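Local coordinates for protein L-talarate/galactarate dehydratase (Salmonella typhimurium, PDB 2PP1) that catalyses the magnesium-dependent dehydration of L-talarate and galactarate to 5-keto-4-deoxy-D-glucarate and also epimerises L-talarate to galactarate, at residues D46-T51 against N228-R233; I251-D256 against I274-M279; K195-Q200 against M224-Q229. All coordinates share one frame; numbering follows the deposited sequence.

Contact 1: D46-T51 against N228-R233. With LLH ((2R,3S,4R)-2,3,4-trihydroxy-5-(hydroxyamino)-5-oxopentanoic acid), chain H.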
# COMPACT_ATOMS: atom_id res chain seq x y z
N ASP A 46 -11.86 6.40 32.69
CA ASP A 46 -12.55 7.22 31.69
C ASP A 46 -14.03 6.93 31.95
O ASP A 46 -14.37 6.29 32.95
CB ASP A 46 -12.15 6.86 30.24
CG ASP A 46 -12.35 5.39 29.90
OD1 ASP A 46 -13.23 4.73 30.47
OD2 ASP A 46 -11.61 4.91 29.02
N ALA A 47 -14.91 7.40 31.07
CA ALA A 47 -16.35 7.20 31.29
C ALA A 47 -16.79 5.74 31.47
O ALA A 47 -17.82 5.48 32.10
CB ALA A 47 -17.15 7.87 30.17
N LYS A 48 -16.04 4.79 30.91
CA LYS A 48 -16.40 3.38 31.02
C LYS A 48 -16.39 2.93 32.47
O LYS A 48 -17.11 1.99 32.86
CB LYS A 48 -15.43 2.51 30.20
CG LYS A 48 -15.49 2.76 28.69
CD LYS A 48 -14.56 1.83 27.90
CE LYS A 48 -13.10 2.30 27.91
NZ LYS A 48 -12.49 2.31 29.26
N VAL A 49 -15.59 3.59 33.29
CA VAL A 49 -15.50 3.26 34.69
C VAL A 49 -16.61 3.97 35.47
O VAL A 49 -17.22 3.38 36.36
CB VAL A 49 -14.13 3.69 35.28
CG1 VAL A 49 -14.11 3.45 36.78
CG2 VAL A 49 -13.03 2.90 34.59
N LEU A 50 -16.86 5.22 35.12
CA LEU A 50 -17.89 5.97 35.82
C LEU A 50 -19.31 5.47 35.54
O LEU A 50 -20.22 5.78 36.30
CB LEU A 50 -17.78 7.47 35.53
CG LEU A 50 -16.78 8.24 36.42
CD1 LEU A 50 -15.37 7.73 36.18
CD2 LEU A 50 -16.87 9.73 36.12
N THR A 51 -19.51 4.71 34.47
CA THR A 51 -20.83 4.17 34.16
C THR A 51 -20.94 2.75 34.72
O THR A 51 -21.97 2.10 34.60
CB THR A 51 -21.12 4.10 32.64
OG1 THR A 51 -20.15 3.24 32.01
CG2 THR A 51 -21.08 5.49 32.00
N ASN A 228 -15.84 7.70 25.04
CA ASN A 228 -15.56 6.28 25.19
C ASN A 228 -16.82 5.40 25.15
O ASN A 228 -16.99 4.49 25.98
CB ASN A 228 -14.77 6.02 26.48
CG ASN A 228 -13.30 6.38 26.34
OD1 ASN A 228 -12.54 5.66 25.69
ND2 ASN A 228 -12.89 7.49 26.94
N GLN A 229 -17.69 5.68 24.18
CA GLN A 229 -18.93 4.94 23.94
C GLN A 229 -20.00 5.06 25.01
O GLN A 229 -21.01 4.34 24.94
CB GLN A 229 -18.65 3.44 23.76
CG GLN A 229 -17.47 3.08 22.88
CD GLN A 229 -17.22 1.57 22.88
OE1 GLN A 229 -18.01 0.79 22.34
NE2 GLN A 229 -16.11 1.15 23.48
N GLN A 230 -19.85 5.96 25.96
CA GLN A 230 -20.82 6.00 27.05
C GLN A 230 -22.15 6.74 26.94
O GLN A 230 -22.89 6.81 27.93
CB GLN A 230 -20.11 6.43 28.33
CG GLN A 230 -19.03 5.44 28.72
CD GLN A 230 -19.47 3.99 28.54
OE1 GLN A 230 -19.13 3.34 27.54
NE2 GLN A 230 -20.24 3.49 29.49
N TRP A 231 -22.48 7.28 25.76
CA TRP A 231 -23.77 7.96 25.64
C TRP A 231 -24.69 7.12 24.78
O TRP A 231 -24.23 6.31 23.98
CB TRP A 231 -23.64 9.32 24.95
CG TRP A 231 -22.95 10.39 25.74
CD1 TRP A 231 -23.05 10.63 27.09
CD2 TRP A 231 -22.14 11.44 25.21
NE1 TRP A 231 -22.35 11.77 27.43
CE2 TRP A 231 -21.78 12.28 26.29
CE3 TRP A 231 -21.67 11.75 23.93
CZ2 TRP A 231 -20.99 13.42 26.12
CZ3 TRP A 231 -20.88 12.87 23.76
CH2 TRP A 231 -20.55 13.70 24.85
N ASP A 232 -26.00 7.29 24.96
CA ASP A 232 -26.94 6.61 24.08
C ASP A 232 -27.21 7.68 23.01
O ASP A 232 -26.77 8.82 23.16
CB ASP A 232 -28.24 6.20 24.80
CG ASP A 232 -28.86 7.32 25.61
OD1 ASP A 232 -28.62 8.51 25.33
OD2 ASP A 232 -29.62 6.99 26.54
N ARG A 233 -27.91 7.32 21.94
CA ARG A 233 -28.17 8.28 20.88
C ARG A 233 -28.84 9.57 21.34
O ARG A 233 -28.45 10.66 20.89
CB ARG A 233 -29.01 7.61 19.80
CG ARG A 233 -28.31 6.44 19.14
CD ARG A 233 -29.19 5.80 18.11
NE ARG A 233 -28.51 4.74 17.38
CZ ARG A 233 -29.06 4.07 16.38
NH1 ARG A 233 -30.30 4.37 15.99
NH2 ARG A 233 -28.38 3.12 15.75
O5A LLH H . -8.71 3.93 30.39
C5 LLH H . -8.79 3.35 29.28
O5B LLH H . -9.58 2.41 29.01
C4 LLH H . -7.86 3.82 28.15
O4 LLH H . -6.83 4.67 28.65
C3 LLH H . -8.70 4.54 27.08
O3 LLH H . -9.43 5.63 27.68
C2 LLH H . -7.83 5.11 25.93
O2 LLH H . -7.32 3.97 25.24
C1 LLH H . -8.58 6.03 24.93
O1 LLH H . -9.73 5.79 24.58
N LLH H . -7.90 7.11 24.50
ON LLH H . -8.24 7.79 23.33
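With CG turned away from its own carbonyl carbon (chi1 -61°) and the chain folded at chi2 (-42°), Gln230 lays its methylene groups against helix 47-50, where Gln230 CG comes within 3.4 Å of Ala47 CB. The same fold carries the amide on to the hydroxyl and methyl of Thr51, whose hydroxyl donates to Ala47 O one turn back. Lys48 crosses both Gln230 and Asn228 at about a right angle, its CG 3.5 Å from Asn228 O. Bends at its third and fourth torsions then return the ammonium to the carboxylate of Asp46, in a salt bridge of 2.8 Å from Lys48 NZ to Asp46 OD2 that uses the syn lone pair. Asp46 is the N-cap of helix 47-50, its OD1 accepting from Lys48 N. It crosses Asn228 at about a right angle, carboxylate and amide planes 31° apart. Two of the polar groups grip the bound hydroxamate: its O3 donates to Asp46 OD2 at 2.7 Å, and Lys48 NZ donates to its carboxylate O5B at 2.9 Å, while Gln54 takes a further bond from this ammonium. Asn228 binds substrate from the barrel side, so the site draws on both sides of a domain boundary. Helix 47-50, from the N-terminal capping domain, rests on the barrel loop that leaves strand 223-226 and enters helix 233-243, where Trp231 packs on Met239 and Met243.

Contact 2: I251-D256 against I274-M279. With MG (magnesium ion), chain G; LLH ((2R,3S,4R)-2,3,4-trihydroxy-5-(hydroxyamino)-5-oxopentanoic acid), chain H.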
# COMPACT_ATOMS: atom_id res chain seq x y z
N ILE A 251 -15.52 15.08 18.38
CA ILE A 251 -16.20 14.44 19.51
C ILE A 251 -15.89 12.98 19.19
O ILE A 251 -16.22 12.49 18.11
CB ILE A 251 -17.73 14.68 19.48
CG1 ILE A 251 -18.01 16.18 19.65
CG2 ILE A 251 -18.40 13.89 20.59
CD1 ILE A 251 -19.47 16.56 19.43
N GLU A 252 -15.25 12.29 20.11
CA GLU A 252 -14.83 10.91 19.89
C GLU A 252 -15.68 9.87 20.60
O GLU A 252 -16.09 10.06 21.73
CB GLU A 252 -13.36 10.77 20.31
CG GLU A 252 -12.78 9.38 20.13
CD GLU A 252 -11.28 9.38 20.35
OE1 GLU A 252 -10.68 10.47 20.39
OE2 GLU A 252 -10.69 8.28 20.47
N GLU A 253 -15.88 8.74 19.92
CA GLU A 253 -16.69 7.64 20.45
C GLU A 253 -17.91 8.07 21.25
O GLU A 253 -18.06 7.70 22.42
CB GLU A 253 -15.83 6.72 21.32
CG GLU A 253 -14.78 5.97 20.53
CD GLU A 253 -14.32 4.72 21.22
OE1 GLU A 253 -13.71 4.81 22.30
OE2 GLU A 253 -14.57 3.62 20.68
N PRO A 254 -18.80 8.87 20.64
CA PRO A 254 -19.99 9.29 21.38
C PRO A 254 -20.88 8.09 21.70
O PRO A 254 -21.59 8.09 22.71
CB PRO A 254 -20.67 10.27 20.42
CG PRO A 254 -20.29 9.72 19.06
CD PRO A 254 -18.80 9.42 19.28
N LEU A 255 -20.83 7.08 20.84
CA LEU A 255 -21.66 5.89 20.99
C LEU A 255 -20.89 4.59 20.91
O LEU A 255 -19.68 4.58 20.65
CB LEU A 255 -22.74 5.86 19.90
CG LEU A 255 -23.53 7.15 19.68
CD1 LEU A 255 -24.27 7.07 18.34
CD2 LEU A 255 -24.49 7.36 20.84
N ASP A 256 -21.60 3.48 21.11
CA ASP A 256 -21.02 2.15 21.02
C ASP A 256 -20.21 2.09 19.73
O ASP A 256 -20.66 2.56 18.69
CB ASP A 256 -22.12 1.09 20.97
CG ASP A 256 -21.56 -0.32 20.97
OD1 ASP A 256 -21.15 -0.82 22.04
OD2 ASP A 256 -21.50 -0.94 19.89
N ILE A 274 -16.93 14.09 13.94
CA ILE A 274 -17.13 12.92 14.78
C ILE A 274 -15.95 11.99 14.51
O ILE A 274 -15.53 11.82 13.37
CB ILE A 274 -18.44 12.20 14.43
CG1 ILE A 274 -19.63 13.11 14.74
CG2 ILE A 274 -18.56 10.90 15.24
CD1 ILE A 274 -19.72 13.53 16.20
N ALA A 275 -15.42 11.39 15.57
CA ALA A 275 -14.29 10.48 15.42
C ALA A 275 -14.56 9.15 16.13
O ALA A 275 -15.20 9.12 17.18
CB ALA A 275 -13.02 11.14 15.99
N THR A 276 -14.08 8.05 15.55
CA THR A 276 -14.28 6.73 16.17
C THR A 276 -13.44 5.65 15.50
O THR A 276 -12.83 5.89 14.45
CB THR A 276 -15.76 6.29 16.09
OG1 THR A 276 -15.96 5.18 16.97
CG2 THR A 276 -16.12 5.84 14.69
N GLY A 277 -13.39 4.47 16.11
CA GLY A 277 -12.65 3.36 15.52
C GLY A 277 -11.55 2.69 16.34
O GLY A 277 -11.10 1.58 16.02
N GLU A 278 -11.10 3.35 17.40
CA GLU A 278 -10.02 2.78 18.20
C GLU A 278 -10.27 1.35 18.70
O GLU A 278 -9.34 0.56 18.84
CB GLU A 278 -9.76 3.64 19.42
CG GLU A 278 -10.77 3.40 20.51
CD GLU A 278 -10.36 4.04 21.79
OE1 GLU A 278 -10.26 5.28 21.80
OE2 GLU A 278 -10.12 3.31 22.77
N MET A 279 -11.54 1.01 18.96
CA MET A 279 -11.87 -0.32 19.47
C MET A 279 -11.96 -1.41 18.41
O MET A 279 -12.00 -2.59 18.74
CB MET A 279 -13.18 -0.27 20.25
CG MET A 279 -13.22 0.73 21.40
SD MET A 279 -11.93 0.46 22.63
CE MET A 279 -12.32 -1.22 23.18
MG MG G . -10.44 7.30 22.67
O5A LLH H . -8.71 3.93 30.39
C5 LLH H . -8.79 3.35 29.28
O5B LLH H . -9.58 2.41 29.01
C4 LLH H . -7.86 3.82 28.15
O4 LLH H . -6.83 4.67 28.65
C3 LLH H . -8.70 4.54 27.08
O3 LLH H . -9.43 5.63 27.68
C2 LLH H . -7.83 5.11 25.93
O2 LLH H . -7.32 3.97 25.24
C1 LLH H . -8.58 6.03 24.93
O1 LLH H . -9.73 5.79 24.58
N LLH H . -7.90 7.11 24.50
ON LLH H . -8.24 7.79 23.33
O HOH W 1 -11.78 6.02 18.68
O HOH W 2 -14.06 2.41 18.39
O HOH W 3 -12.37 6.62 22.49
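The carboxylates of Glu253 and Glu278 lie almost parallel, their planes 15° apart, with Glu253 OE1 over the face of the Glu278 group, 3.5 Å from Glu278 CD. Magnesium and the ligand's O1, the latter 2.9 Å from Glu278 OE1, meet that group at its edge, close to its plane. At the other oxygen of Glu253, the Met279 chain passes at right angles and brings Met279 CG to 3.3 Å from Glu253 OE2. The carboxylate of Glu252 is turned 66° from that of Glu278, and the two converge on the metal. Glu252 OE2 binds magnesium at 2.4 Å. Glu278 OE1 binds magnesium at 2.2 Å. An extended chain, with CG anti to N (chi1 -180°), takes Glu252 from its strand to the ion. Two waters bridge the segments: one donates to Glu252 OE2 and accepts from Glu278 N, another donates to Glu253 OE2 and accepts from Met279 N. Leading up to the site, the strands pair in parallel, Ala275 N bonding to Ile251 O at 2.9 Å and Glu253 N to Ala275 O at 2.8 Å; Ile251 and Ile274 pack on the opposite face from Glu252. Lys195 forms a salt bridge with Glu252 OE1. The cation, which Asp226 also binds, probably offsets with Lys195 the repulsion among these carboxylates. Hydroxamate O1 and ON chelate it too, consistent with a metal that stabilises an enolate-like intermediate, as in other enolase superfamily members.

Contact 3: K195-Q200 against M224-Q229. With MG (magnesium ion), chain G; LLH ((2R,3S,4R)-2,3,4-trihydroxy-5-(hydroxyamino)-5-oxopentanoic acid), chain H.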
# COMPACT_ATOMS: atom_id res chain seq x y z
N LYS A 195 -7.30 16.77 24.78
CA LYS A 195 -8.50 15.97 24.66
C LYS A 195 -9.02 15.75 26.09
O LYS A 195 -8.26 15.35 26.98
CB LYS A 195 -8.21 14.61 24.00
CG LYS A 195 -9.49 13.80 23.73
CD LYS A 195 -9.22 12.29 23.68
CE LYS A 195 -8.84 11.81 22.30
NZ LYS A 195 -8.57 10.35 22.26
N LEU A 196 -10.30 16.01 26.29
CA LEU A 196 -10.93 15.85 27.59
C LEU A 196 -11.89 14.67 27.58
O LEU A 196 -12.71 14.54 26.66
CB LEU A 196 -11.70 17.12 27.96
CG LEU A 196 -12.43 17.09 29.31
CD1 LEU A 196 -11.41 17.00 30.45
CD2 LEU A 196 -13.28 18.33 29.46
N LYS A 197 -11.79 13.80 28.58
CA LYS A 197 -12.69 12.67 28.68
C LYS A 197 -14.06 13.14 29.17
O LYS A 197 -14.15 13.92 30.12
CB LYS A 197 -12.15 11.61 29.66
CG LYS A 197 -10.88 10.91 29.19
CD LYS A 197 -11.12 10.15 27.90
CE LYS A 197 -9.95 9.23 27.58
NZ LYS A 197 -10.25 8.29 26.48
N VAL A 198 -15.12 12.69 28.50
CA VAL A 198 -16.48 13.05 28.91
C VAL A 198 -17.33 11.79 28.86
O VAL A 198 -16.80 10.69 28.71
CB VAL A 198 -17.10 14.13 27.99
CG1 VAL A 198 -16.29 15.41 28.07
CG2 VAL A 198 -17.16 13.63 26.55
N GLY A 199 -18.64 11.93 29.01
CA GLY A 199 -19.49 10.77 28.96
C GLY A 199 -19.86 10.18 30.31
O GLY A 199 -20.33 9.04 30.38
N GLN A 200 -19.65 10.94 31.38
CA GLN A 200 -20.01 10.44 32.70
C GLN A 200 -21.52 10.63 32.90
O GLN A 200 -22.15 11.44 32.22
CB GLN A 200 -19.25 11.18 33.78
CG GLN A 200 -19.61 12.65 33.91
CD GLN A 200 -18.89 13.32 35.06
OE1 GLN A 200 -19.12 12.98 36.23
NE2 GLN A 200 -18.00 14.25 34.75
N MET A 224 -10.54 18.71 22.01
CA MET A 224 -11.41 17.62 21.60
C MET A 224 -11.93 16.87 22.83
O MET A 224 -11.38 16.99 23.92
CB MET A 224 -10.67 16.66 20.65
CG MET A 224 -9.18 16.44 20.95
SD MET A 224 -8.05 17.67 20.20
CE MET A 224 -7.49 16.82 18.74
N VAL A 225 -13.03 16.14 22.66
CA VAL A 225 -13.60 15.37 23.76
C VAL A 225 -13.75 13.91 23.36
O VAL A 225 -13.79 13.58 22.17
CB VAL A 225 -14.96 15.92 24.22
CG1 VAL A 225 -14.80 17.34 24.66
CG2 VAL A 225 -15.99 15.80 23.11
N ASP A 226 -13.82 13.04 24.37
CA ASP A 226 -13.91 11.60 24.16
C ASP A 226 -14.88 10.98 25.16
O ASP A 226 -14.63 10.99 26.37
CB ASP A 226 -12.51 11.01 24.36
CG ASP A 226 -12.43 9.55 23.98
OD1 ASP A 226 -13.48 8.88 23.82
OD2 ASP A 226 -11.29 9.06 23.85
N ALA A 227 -15.98 10.41 24.65
CA ALA A 227 -16.99 9.80 25.51
C ALA A 227 -16.79 8.30 25.75
O ALA A 227 -17.49 7.69 26.56
CB ALA A 227 -18.39 10.04 24.92
N ASN A 228 -15.84 7.70 25.04
CA ASN A 228 -15.56 6.28 25.19
C ASN A 228 -16.82 5.40 25.15
O ASN A 228 -16.99 4.49 25.98
CB ASN A 228 -14.77 6.02 26.48
CG ASN A 228 -13.30 6.38 26.34
OD1 ASN A 228 -12.54 5.66 25.69
ND2 ASN A 228 -12.89 7.49 26.94
N GLN A 229 -17.69 5.68 24.18
CA GLN A 229 -18.93 4.94 23.94
C GLN A 229 -20.00 5.06 25.01
O GLN A 229 -21.01 4.34 24.94
CB GLN A 229 -18.65 3.44 23.76
CG GLN A 229 -17.47 3.08 22.88
CD GLN A 229 -17.22 1.57 22.88
OE1 GLN A 229 -18.01 0.79 22.34
NE2 GLN A 229 -16.11 1.15 23.48
MG MG G . -10.44 7.30 22.67
O5A LLH H . -8.71 3.93 30.39
C5 LLH H . -8.79 3.35 29.28
O5B LLH H . -9.58 2.41 29.01
C4 LLH H . -7.86 3.82 28.15
O4 LLH H . -6.83 4.67 28.65
C3 LLH H . -8.70 4.54 27.08
O3 LLH H . -9.43 5.63 27.68
C2 LLH H . -7.83 5.11 25.93
O2 LLH H . -7.32 3.97 25.24
C1 LLH H . -8.58 6.03 24.93
O1 LLH H . -9.73 5.79 24.58
N LLH H . -7.90 7.11 24.50
ON LLH H . -8.24 7.79 23.33
O HOH W 3 -12.37 6.62 22.49
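Lys197 and Asp226 project side by side in the same direction from neighbouring parallel strands. Lys197 NZ sits above the carboxylate plane, 69° out of it, forming a salt bridge of 2.9 Å between Lys197 NZ and Asp226 OD2. Lys195 slants across the aspartate from its other flank, Lys195 CD packing 3.6 Å from Asp226 CB; a bend at chi3 (-88°) leaves its NZ with only a weak bond to OD2, the stronger partners being Glu252 and Glu348. Asp226 OD2 also binds magnesium at 2.3 Å, whereas Asp226 OD1 accepts from Asn228 N in an Asx turn that helps fix the carboxylate's rotation. The strand directions differ by 30° yet stay in register, with Leu196 N donating to Met224 O and Val198 N to Asp226 O, both at 2.8 Å. Past the strand end Val198 crosses Val225 at a slant, with Val198 CG2 3.9 Å from Val225 CB. Both lysines belong to the Lys-X-Lys pattern of mandelate racemase relatives. Lys197 NZ, of the proton acceptor, donates to O3 of the bound hydroxamate at 3.0 Å. Lys195 NZ lies 2.8 Å from the ligand's ON and, beside the metal, would probably favour the build-up of negative charge on a substrate.

Contacts 2 and 3 are buried beta-alpha-beta pairings of the same parallel barrel sheet, in which strands 223-226 and 251-252 are neighbours, and together they supply all three protein ligands of the magnesium. Contact 2 is the acidic side of the site and contact 3 the lysine side; their loops are joined by a probable bond from Gln229 N to Glu253 O. Contact 1, only partly buried, has no strand pairing: it joins the capping domain to the loop that continues strand 223-226, sharing Asn228 and Gln229 with contact 3 and packing Ala47 on Val198. Along the ligand, contact 2 meets the hydroxamate end, contact 1 reaches the carboxylate through Lys48, and contacts 1 and 3 meet at O3.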